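Local coordinates for protein pectate lyase/Amb allergen (Acidovorax citrulli, PDB 4HWV) that probably cleaves pectate as a calcium-binding, secreted lyase of polysaccharide lyase family 1, built on a right-handed parallel beta-helix, at residues A205-P210 against S224-I229; D278-V283 against N295-H300; T201-F206 against T243-D248. All coordinates share one frame; numbering follows the deposited sequence.

Interaction 1: residues A205-P210 against S224-I229; sequences AFDDFP and SEYDLI. With CA (calcium ion), chain C.
The side chains of Asp207 and Tyr226 cross at about a right angle, in the part of the pectate lyase beta-helix where two loops run side by side next to the calcium site. The carboxylate and ring planes are 33° apart, and Asp207 CG comes to 3.5 Å from Tyr226 CE2, an oblique approach. With CG anti to the backbone N (chi1 -173°), Asp207 reaches over to the segment 224-229, where its OD2 accepts a bent hydrogen bond from Glu225 N (2.9 Å, 139°) through the anti lone pair. The other oxygen, OD1, turns back on its own loop and takes the N-H of Phe209, an Asx turn; bonds at both oxygens fix the rotation of the carboxylate. OD1 also receives a hydrogen from a water that in turn accepts from Tyr226 OH, so the phenol tip is tied through one water to the same carboxylate. Ser224 OG lies 3.2 Å from Asp207 CB; this hydroxyl is hydrogen-bonded to Gln275 O and also touches Pro210 CB. Glu225 turns its acid end away to a salt bridge with Arg156. At the other end of the contact Ala205 CB points at the opposite segment and packs on Leu228 CD2 at 3.7 Å and Tyr226 CB at 4.1 Å, and also against the backbone carbonyl of Asp227. The side chain of Asp227 faces away from the loop 205-210 and clasps the calcium ion with both carboxylate oxygens, while Asp278 and Asp282 supply the other protein ligands. The bidentate grip is slightly uneven, with Asp227 OD1 at 2.2 Å and Asp227 OD2 at 2.4 Å from the metal.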
loop_
_atom_site.group_PDB
_atom_site.type_symbol
_atom_site.label_atom_id
_atom_site.label_comp_id
_atom_site.label_asym_id
_atom_site.label_seq_id
_atom_site.Cartn_x
_atom_site.Cartn_y
_atom_site.Cartn_z
ATOM N N ALA A 205 -9.519 0.978 -6.760
ATOM C CA ALA A 205 -10.856 0.483 -7.080
ATOM C C ALA A 205 -10.780 -1.039 -7.069
ATOM O O ALA A 205 -10.440 -1.664 -8.071
ATOM C CB ALA A 205 -11.309 1.011 -8.438
ATOM N N PHE A 206 -11.062 -1.612 -5.907
ATOM C CA PHE A 206 -10.749 -3.013 -5.605
ATOM C C PHE A 206 -12.016 -3.855 -5.661
ATOM O O PHE A 206 -13.038 -3.535 -5.040
ATOM C CB PHE A 206 -10.162 -3.063 -4.191
ATOM C CG PHE A 206 -9.527 -4.379 -3.817
ATOM C CD1 PHE A 206 -8.152 -4.567 -3.954
ATOM C CD2 PHE A 206 -10.307 -5.420 -3.295
ATOM C CE1 PHE A 206 -7.550 -5.765 -3.577
ATOM C CE2 PHE A 206 -9.716 -6.630 -2.909
ATOM C CZ PHE A 206 -8.332 -6.806 -3.054
ATOM N N ASP A 207 -11.949 -4.940 -6.415
ATOM C CA ASP A 207 -13.068 -5.867 -6.563
ATOM C C ASP A 207 -12.792 -7.052 -5.653
ATOM O O ASP A 207 -11.827 -7.794 -5.855
ATOM C CB ASP A 207 -13.125 -6.298 -8.036
ATOM C CG ASP A 207 -14.332 -7.131 -8.383
ATOM O OD1 ASP A 207 -14.922 -7.790 -7.495
ATOM O OD2 ASP A 207 -14.694 -7.132 -9.585
ATOM N N ASP A 208 -13.634 -7.220 -4.638
ATOM C CA ASP A 208 -13.482 -8.330 -3.711
ATOM C C ASP A 208 -13.952 -9.667 -4.251
ATOM O O ASP A 208 -13.752 -10.680 -3.588
ATOM C CB ASP A 208 -14.209 -8.014 -2.416
ATOM C CG ASP A 208 -13.397 -7.105 -1.542
ATOM O OD1 ASP A 208 -12.328 -7.545 -1.059
ATOM O OD2 ASP A 208 -13.808 -5.960 -1.343
ATOM N N PHE A 209 -14.553 -9.655 -5.445
ATOM C CA PHE A 209 -15.141 -10.867 -6.026
ATOM C C PHE A 209 -14.745 -11.037 -7.491
ATOM O O PHE A 209 -15.604 -11.123 -8.370
ATOM C CB PHE A 209 -16.661 -10.848 -5.820
ATOM C CG PHE A 209 -17.028 -10.838 -4.365
ATOM C CD1 PHE A 209 -16.958 -12.020 -3.624
ATOM C CD2 PHE A 209 -17.366 -9.653 -3.718
ATOM C CE1 PHE A 209 -17.216 -12.017 -2.269
ATOM C CE2 PHE A 209 -17.629 -9.651 -2.353
ATOM C CZ PHE A 209 -17.550 -10.838 -1.629
ATOM N N PRO A 210 -13.429 -11.104 -7.764
ATOM C CA PRO A 210 -13.005 -11.334 -9.151
ATOM C C PRO A 210 -13.530 -12.667 -9.663
ATOM O O PRO A 210 -13.711 -13.616 -8.885
ATOM C CB PRO A 210 -11.475 -11.359 -9.046
ATOM C CG PRO A 210 -11.226 -11.797 -7.647
ATOM C CD PRO A 210 -12.297 -11.161 -6.823
ATOM N N SER A 224 -11.619 -8.447 -12.905
ATOM C CA SER A 224 -12.373 -7.596 -11.995
ATOM C C SER A 224 -13.081 -6.491 -12.760
ATOM O O SER A 224 -12.818 -6.257 -13.946
ATOM C CB SER A 224 -11.445 -7.027 -10.927
ATOM O OG SER A 224 -11.160 -8.008 -9.942
ATOM N N GLU A 225 -13.991 -5.815 -12.076
ATOM C CA GLU A 225 -14.980 -4.984 -12.745
ATOM C C GLU A 225 -14.875 -3.478 -12.522
ATOM O O GLU A 225 -15.572 -2.722 -13.206
ATOM C CB GLU A 225 -16.377 -5.445 -12.313
ATOM C CG GLU A 225 -16.717 -6.856 -12.771
ATOM C CD GLU A 225 -16.824 -6.951 -14.271
ATOM O OE1 GLU A 225 -17.512 -6.080 -14.836
ATOM O OE2 GLU A 225 -16.230 -7.891 -14.878
ATOM N N TYR A 226 -14.051 -3.025 -11.579
ATOM C CA TYR A 226 -14.121 -1.608 -11.183
ATOM C C TYR A 226 -12.930 -0.793 -11.627
ATOM O O TYR A 226 -11.770 -1.162 -11.370
ATOM C CB TYR A 226 -14.352 -1.456 -9.663
ATOM C CG TYR A 226 -15.441 -2.368 -9.185
ATOM C CD1 TYR A 226 -16.683 -2.370 -9.795
ATOM C CD2 TYR A 226 -15.214 -3.280 -8.172
ATOM C CE1 TYR A 226 -17.677 -3.245 -9.412
ATOM C CE2 TYR A 226 -16.183 -4.172 -7.778
ATOM C CZ TYR A 226 -17.426 -4.153 -8.390
ATOM O OH TYR A 226 -18.398 -5.054 -8.036
ATOM N N ASP A 227 -13.224 0.301 -12.326
ATOM C CA ASP A 227 -12.229 1.317 -12.668
ATOM C C ASP A 227 -12.305 2.422 -11.633
ATOM O O ASP A 227 -13.268 2.503 -10.890
ATOM C CB ASP A 227 -12.600 1.971 -14.003
ATOM C CG ASP A 227 -12.761 0.973 -15.128
ATOM O OD1 ASP A 227 -12.058 -0.058 -15.132
ATOM O OD2 ASP A 227 -13.589 1.234 -16.032
ATOM N N LEU A 228 -11.319 3.311 -11.581
ATOM C CA LEU A 228 -11.506 4.507 -10.768
ATOM C C LEU A 228 -12.502 5.461 -11.445
ATOM O O LEU A 228 -13.333 6.071 -10.765
ATOM C CB LEU A 228 -10.167 5.179 -10.441
ATOM C CG LEU A 228 -9.357 4.322 -9.442
ATOM C CD1 LEU A 228 -7.886 4.720 -9.444
ATOM C CD2 LEU A 228 -9.940 4.430 -8.031
ATOM N N ILE A 229 -12.416 5.590 -12.773
ATOM C CA ILE A 229 -13.399 6.350 -13.547
ATOM C C ILE A 229 -13.708 5.562 -14.819
ATOM O O ILE A 229 -12.780 5.119 -15.527
ATOM C CB ILE A 229 -12.882 7.759 -13.944
ATOM C CG1 ILE A 229 -12.458 8.578 -12.707
ATOM C CG2 ILE A 229 -13.958 8.509 -14.736
ATOM C CD1 ILE A 229 -11.808 9.911 -13.066
HETATM CA CA CA C . -12.998 -0.858 -16.962
HETATM O O HOH W 1 -17.384 -7.109 -6.624
HETATM O O HOH W 2 -15.164 -1.796 -15.764
HETATM O O HOH W 3 -13.715 -2.660 -18.777
HETATM O O HOH W 4 -14.816 -0.134 -18.793
#

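Interaction 2: residues D278-V283 against N295-H300; sequences DGLVDV and NHFHDH. With CA (calcium ion), chain C.
The imidazole of His300 carries Leu280 on one face and the backbone carbonyl of Asp278 at its edge. Leu280 CD2 sits over that face, 3.6 Å from the ring centroid and 20° off the normal, a CH-pi contact displaced toward His300 ND1, while Leu280 CG rests near His300 CD2. Leucine and histidine come from opposing directions and overlap alongside. At the rim, His300 NE2 lies 2.7 Å from Asp278 O, but the N-H is badly aimed (120°), so the hydrogen bond is weak; NE2 also bonds to Lys302 O. The side chain, with CG anti to the backbone N (chi1 -180°), brings the ring to this carbonyl. Phe297 is met at its edge by Val281 CG2, 4.4 Å from Phe297 CE1, and obliquely by Leu280 CD1, 3.9 Å from Phe297 CD1. One leucine thus uses CD2 on the histidine and CD1 on the phenylalanine. In the interior of this parallel beta-helix, Leu280, just before strand 281-283, packs on Phe297 before the corner that the chain turns at Asp299 and on His300 after it; Leu334 also packs against all three. On the far side of segment 278-283, Asp278 OD2 and Asp282 OD2 bind the calcium ion at 2.4 Å and 2.2 Å, together with Asp227. Asp282 OD1 is held by Leu305 N, while OD2 goes to the metal. His300 ND1 is hydrogen-bonded to the carboxylate of Asp246, and NE2 faces the carbonyls of Lys302 and, weakly, Asp278. Acceptors at both nitrogens are consistent with a proton on each, and the imidazole's link to the calcium ligand Asp278 is a weak one through its backbone carbonyl.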
loop_
_atom_site.group_PDB
_atom_site.type_symbol
_atom_site.label_atom_id
_atom_site.label_comp_id
_atom_site.label_asym_id
_atom_site.label_seq_id
_atom_site.Cartn_x
_atom_site.Cartn_y
_atom_site.Cartn_z
ATOM N N ASP A 278 -9.180 -3.242 -12.307
ATOM C CA ASP A 278 -9.481 -3.205 -13.724
ATOM C C ASP A 278 -8.726 -1.995 -14.275
ATOM O O ASP A 278 -7.498 -1.969 -14.209
ATOM C CB ASP A 278 -10.990 -3.181 -14.024
ATOM C CG ASP A 278 -11.289 -3.555 -15.467
ATOM O OD1 ASP A 278 -10.590 -4.440 -15.995
ATOM O OD2 ASP A 278 -12.215 -2.973 -16.065
ATOM N N GLY A 279 -9.416 -0.992 -14.797
ATOM C CA GLY A 279 -8.714 0.160 -15.343
ATOM C C GLY A 279 -8.472 1.274 -14.344
ATOM O O GLY A 279 -9.062 1.307 -13.249
ATOM N N LEU A 280 -7.626 2.222 -14.729
ATOM C CA LEU A 280 -7.627 3.518 -14.024
ATOM C C LEU A 280 -8.764 4.386 -14.575
ATOM O O LEU A 280 -9.703 4.712 -13.851
ATOM C CB LEU A 280 -6.275 4.233 -14.162
ATOM C CG LEU A 280 -5.102 3.511 -13.477
ATOM C CD1 LEU A 280 -3.778 4.216 -13.750
ATOM C CD2 LEU A 280 -5.337 3.357 -11.968
ATOM N N VAL A 281 -8.673 4.733 -15.857
ATOM C CA VAL A 281 -9.742 5.440 -16.557
ATOM C C VAL A 281 -9.950 4.737 -17.892
ATOM O O VAL A 281 -9.052 4.723 -18.735
ATOM C CB VAL A 281 -9.440 6.938 -16.803
ATOM C CG1 VAL A 281 -10.657 7.591 -17.464
ATOM C CG2 VAL A 281 -9.071 7.650 -15.496
ATOM N N ASP A 282 -11.130 4.144 -18.068
ATOM C CA ASP A 282 -11.476 3.468 -19.316
ATOM C C ASP A 282 -12.514 4.304 -20.041
ATOM O O ASP A 282 -13.453 4.811 -19.418
ATOM C CB ASP A 282 -12.029 2.063 -19.059
ATOM C CG ASP A 282 -10.958 1.068 -18.643
ATOM O OD1 ASP A 282 -9.743 1.364 -18.713
ATOM O OD2 ASP A 282 -11.354 -0.047 -18.236
ATOM N N VAL A 283 -12.353 4.438 -21.349
ATOM C CA VAL A 283 -13.290 5.199 -22.181
ATOM C C VAL A 283 -13.785 4.236 -23.236
ATOM O O VAL A 283 -13.004 3.756 -24.053
ATOM C CB VAL A 283 -12.611 6.428 -22.849
ATOM C CG1 VAL A 283 -13.635 7.239 -23.621
ATOM C CG2 VAL A 283 -11.886 7.284 -21.805
ATOM N N ASN A 295 -2.145 14.861 -14.931
ATOM C CA ASN A 295 -2.408 13.885 -13.861
ATOM C C ASN A 295 -1.166 13.060 -13.558
ATOM O O ASN A 295 -0.260 12.966 -14.385
ATOM C CB ASN A 295 -3.526 12.904 -14.252
ATOM C CG ASN A 295 -4.820 13.591 -14.612
ATOM O OD1 ASN A 295 -5.558 14.049 -13.736
ATOM N ND2 ASN A 295 -5.122 13.642 -15.898
ATOM N N HIS A 296 -1.134 12.471 -12.366
ATOM C CA HIS A 296 -0.117 11.499 -11.992
ATOM C C HIS A 296 -0.799 10.138 -11.855
ATOM O O HIS A 296 -1.594 9.937 -10.945
ATOM C CB HIS A 296 0.510 11.908 -10.659
ATOM C CG HIS A 296 1.608 11.000 -10.199
ATOM N ND1 HIS A 296 2.073 11.021 -8.903
ATOM C CD2 HIS A 296 2.347 10.067 -10.852
ATOM C CE1 HIS A 296 3.063 10.155 -8.779
ATOM N NE2 HIS A 296 3.249 9.561 -9.947
ATOM N N PHE A 297 -0.504 9.226 -12.776
ATOM C CA PHE A 297 -1.035 7.869 -12.729
ATOM C C PHE A 297 0.101 6.957 -12.328
ATOM O O PHE A 297 1.144 6.979 -12.970
ATOM C CB PHE A 297 -1.504 7.407 -14.116
ATOM C CG PHE A 297 -2.567 8.275 -14.745
ATOM C CD1 PHE A 297 -3.915 8.072 -14.466
ATOM C CD2 PHE A 297 -2.227 9.281 -15.642
ATOM C CE1 PHE A 297 -4.898 8.855 -15.065
ATOM C CE2 PHE A 297 -3.213 10.070 -16.250
ATOM C CZ PHE A 297 -4.547 9.852 -15.962
ATOM N N HIS A 298 -0.074 6.155 -11.285
ATOM C CA HIS A 298 1.039 5.306 -10.862
ATOM C C HIS A 298 0.597 3.999 -10.258
ATOM O O HIS A 298 -0.470 3.917 -9.656
ATOM C CB HIS A 298 2.022 6.057 -9.932
ATOM C CG HIS A 298 1.470 6.431 -8.579
ATOM N ND1 HIS A 298 1.597 5.616 -7.470
ATOM C CD2 HIS A 298 0.853 7.561 -8.143
ATOM C CE1 HIS A 298 1.070 6.221 -6.418
ATOM N NE2 HIS A 298 0.605 7.400 -6.802
ATOM N N ASP A 299 1.420 2.969 -10.437
ATOM C CA ASP A 299 1.263 1.707 -9.708
ATOM C C ASP A 299 -0.063 1.015 -10.026
ATOM O O ASP A 299 -0.988 0.937 -9.212
ATOM C CB ASP A 299 1.465 1.922 -8.208
ATOM C CG ASP A 299 2.892 2.313 -7.891
ATOM O OD1 ASP A 299 3.786 1.467 -8.073
ATOM O OD2 ASP A 299 3.134 3.467 -7.535
ATOM N N HIS A 300 -0.114 0.466 -11.232
ATOM C CA HIS A 300 -1.320 -0.169 -11.719
ATOM C C HIS A 300 -0.967 -0.968 -12.961
ATOM O O HIS A 300 0.006 -0.632 -13.664
ATOM C CB HIS A 300 -2.361 0.909 -12.040
ATOM C CG HIS A 300 -3.654 0.367 -12.547
ATOM N ND1 HIS A 300 -4.693 0.013 -11.706
ATOM C CD2 HIS A 300 -4.084 0.135 -13.809
ATOM C CE1 HIS A 300 -5.700 -0.433 -12.434
ATOM N NE2 HIS A 300 -5.363 -0.357 -13.710
HETATM CA CA CA C . -12.998 -0.858 -16.962
HETATM O O HOH W 3 -13.715 -2.660 -18.777
HETATM O O HOH W 4 -14.816 -0.134 -18.793
HETATM O O HOH W 2 -15.164 -1.796 -15.764
#

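Interaction 3: residues T201-F206 against T243-D248; sequences TFEDAF and TFSDGD
Phe202 and Phe244 lie side by side on the inner face of a right-handed parallel beta-helix, where strands 201-203 and 243-245 belong to successive coils and run parallel. This is the tight part of the contact. The ring planes are 7° apart but slid, with centroids 4.9 Å from each other, so overlap is slight and Phe202 CD2 touches Phe244 CE2 at 3.5 Å. Both rings have CG anti to the carbonyl carbon, which points them the same way, like side chains lined up in successive coils. Backbone hydrogen bonds fasten the strands: Phe202 N to Thr243 O is nearly straight (2.7 Å, 174°), followed by Ser245 N to Phe202 O and Asp204 N to Ser245 O. Buried Asp204, bound to His277 and Arg249, rests its CB 3.4 Å from Asp246 O. On the opposite face of the strands, the side chains of Thr201 and Thr243 meet more loosely, with Thr201 OG1 3.8 Å from Thr243 CB. The solvent side lies beyond them. Glu203, salt-bridged to Lys177, extends past Gly247 and meets a water that accepts from Asp248 N. Asp248 turns to His250 and His252 of the second subunit. Ser245 OG shares a water with Phe202 O and accepts from Gly247 N at 3.0 Å, an ST turn.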
loop_
_atom_site.group_PDB
_atom_site.type_symbol
_atom_site.label_atom_id
_atom_site.label_comp_id
_atom_site.label_asym_id
_atom_site.label_seq_id
_atom_site.Cartn_x
_atom_site.Cartn_y
_atom_site.Cartn_z
ATOM N N THR A 201 -7.033 12.749 -5.239
ATOM C CA THR A 201 -6.250 11.512 -5.287
ATOM C C THR A 201 -7.206 10.321 -5.217
ATOM O O THR A 201 -7.898 10.139 -4.215
ATOM C CB THR A 201 -5.229 11.481 -4.144
ATOM O OG1 THR A 201 -4.275 12.509 -4.387
ATOM C CG2 THR A 201 -4.481 10.151 -4.084
ATOM N N PHE A 202 -7.242 9.537 -6.299
ATOM C CA PHE A 202 -8.104 8.375 -6.431
ATOM C C PHE A 202 -7.253 7.139 -6.149
ATOM O O PHE A 202 -6.178 6.997 -6.736
ATOM C CB PHE A 202 -8.628 8.284 -7.865
ATOM C CG PHE A 202 -9.650 9.318 -8.231
ATOM C CD1 PHE A 202 -11.000 9.049 -8.019
ATOM C CD2 PHE A 202 -9.282 10.539 -8.796
ATOM C CE1 PHE A 202 -11.965 9.972 -8.358
ATOM C CE2 PHE A 202 -10.263 11.474 -9.147
ATOM C CZ PHE A 202 -11.592 11.192 -8.935
ATOM N N GLU A 203 -7.720 6.242 -5.281
ATOM C CA GLU A 203 -6.951 5.019 -4.996
ATOM C C GLU A 203 -7.800 3.771 -4.990
ATOM O O GLU A 203 -8.862 3.736 -4.363
ATOM C CB GLU A 203 -6.300 5.065 -3.604
ATOM C CG GLU A 203 -5.285 6.199 -3.423
ATOM C CD GLU A 203 -4.699 6.284 -2.034
ATOM O OE1 GLU A 203 -4.818 5.321 -1.253
ATOM O OE2 GLU A 203 -4.090 7.334 -1.735
ATOM N N ASP A 204 -7.299 2.741 -5.675
ATOM C CA ASP A 204 -7.589 1.345 -5.341
ATOM C C ASP A 204 -9.060 0.978 -5.507
ATOM O O ASP A 204 -9.768 0.703 -4.526
ATOM C CB ASP A 204 -7.089 1.047 -3.918
ATOM C CG ASP A 204 -7.121 -0.430 -3.571
ATOM O OD1 ASP A 204 -7.197 -1.280 -4.480
ATOM O OD2 ASP A 204 -7.077 -0.734 -2.372
ATOM N N ALA A 205 -9.519 0.978 -6.760
ATOM C CA ALA A 205 -10.856 0.483 -7.080
ATOM C C ALA A 205 -10.780 -1.039 -7.069
ATOM O O ALA A 205 -10.440 -1.664 -8.071
ATOM C CB ALA A 205 -11.309 1.011 -8.438
ATOM N N PHE A 206 -11.062 -1.612 -5.907
ATOM C CA PHE A 206 -10.749 -3.013 -5.605
ATOM C C PHE A 206 -12.016 -3.855 -5.661
ATOM O O PHE A 206 -13.038 -3.535 -5.040
ATOM C CB PHE A 206 -10.162 -3.063 -4.191
ATOM C CG PHE A 206 -9.527 -4.379 -3.817
ATOM C CD1 PHE A 206 -8.152 -4.567 -3.954
ATOM C CD2 PHE A 206 -10.307 -5.420 -3.295
ATOM C CE1 PHE A 206 -7.550 -5.765 -3.577
ATOM C CE2 PHE A 206 -9.716 -6.630 -2.909
ATOM C CZ PHE A 206 -8.332 -6.806 -3.054
ATOM N N THR A 243 -4.466 12.489 -9.064
ATOM C CA THR A 243 -3.542 11.374 -8.925
ATOM C C THR A 243 -4.373 10.100 -8.869
ATOM O O THR A 243 -5.452 10.098 -8.275
ATOM C CB THR A 243 -2.688 11.561 -7.663
ATOM O OG1 THR A 243 -1.910 12.750 -7.840
ATOM C CG2 THR A 243 -1.753 10.362 -7.406
ATOM N N PHE A 244 -3.897 9.029 -9.516
ATOM C CA PHE A 244 -4.605 7.743 -9.564
ATOM C C PHE A 244 -3.600 6.639 -9.312
ATOM O O PHE A 244 -2.512 6.663 -9.882
ATOM C CB PHE A 244 -5.159 7.474 -10.961
ATOM C CG PHE A 244 -6.181 8.470 -11.439
ATOM C CD1 PHE A 244 -5.799 9.665 -12.031
ATOM C CD2 PHE A 244 -7.534 8.160 -11.380
ATOM C CE1 PHE A 244 -6.757 10.554 -12.505
ATOM C CE2 PHE A 244 -8.483 9.037 -11.860
ATOM C CZ PHE A 244 -8.098 10.237 -12.409
ATOM N N SER A 245 -3.972 5.640 -8.508
ATOM C CA SER A 245 -3.089 4.495 -8.256
ATOM C C SER A 245 -3.873 3.337 -7.660
ATOM O O SER A 245 -5.049 3.489 -7.322
ATOM C CB SER A 245 -1.983 4.861 -7.264
ATOM O OG SER A 245 -2.514 4.980 -5.969
ATOM N N ASP A 246 -3.204 2.198 -7.482
ATOM C CA ASP A 246 -3.797 1.075 -6.758
ATOM C C ASP A 246 -3.645 1.207 -5.240
ATOM O O ASP A 246 -3.823 0.227 -4.509
ATOM C CB ASP A 246 -3.210 -0.255 -7.231
ATOM C CG ASP A 246 -3.713 -0.649 -8.611
ATOM O OD1 ASP A 246 -4.680 -0.006 -9.103
ATOM O OD2 ASP A 246 -3.150 -1.615 -9.187
ATOM N N GLY A 247 -3.338 2.417 -4.758
ATOM C CA GLY A 247 -3.167 2.611 -3.334
ATOM C C GLY A 247 -2.142 1.651 -2.766
ATOM O O GLY A 247 -1.112 1.393 -3.392
ATOM N N ASP A 248 -2.436 1.086 -1.592
ATOM C CA ASP A 248 -1.483 0.192 -0.940
ATOM C C ASP A 248 -1.868 -1.280 -1.083
ATOM O O ASP A 248 -1.401 -2.104 -0.306
ATOM C CB ASP A 248 -1.284 0.579 0.538
ATOM C CG ASP A 248 -2.484 0.239 1.386
ATOM O OD1 ASP A 248 -3.590 0.065 0.814
ATOM O OD2 ASP A 248 -2.333 0.139 2.630
HETATM O O HOH W 5 -3.438 7.559 -6.084
HETATM O O HOH W 6 -4.709 2.687 -0.244
HETATM O O HOH W 7 -6.769 0.911 -0.281
HETATM O O HOH W 8 -7.512 0.909 -8.903
#

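How the interactions relate
The three contacts occupy neighbouring coils of one beta-helix. Interactions 1 and 2 meet at the calcium ion, which takes Asp227 from the first and Asp278 and Asp282 from the second; Asp227 OD1 is also 2.8 Å from Gly279 N, a probable hydrogen bond. Interaction 3 stands back from the metal, with the side chain of Asp246 about 11 Å from it, yet reaches interaction 2 through Asp246 OD1, 2.6 Å from His300 ND1, and through Phe244 CD1, 3.3 Å from Phe297 CE1. Interactions 1 and 3 share Ala205 and Phe206, and Ile229 CD1 packs 3.6 Å from Phe244 CE2, so the apolar interior of interaction 3 reaches the residues just after Asp227.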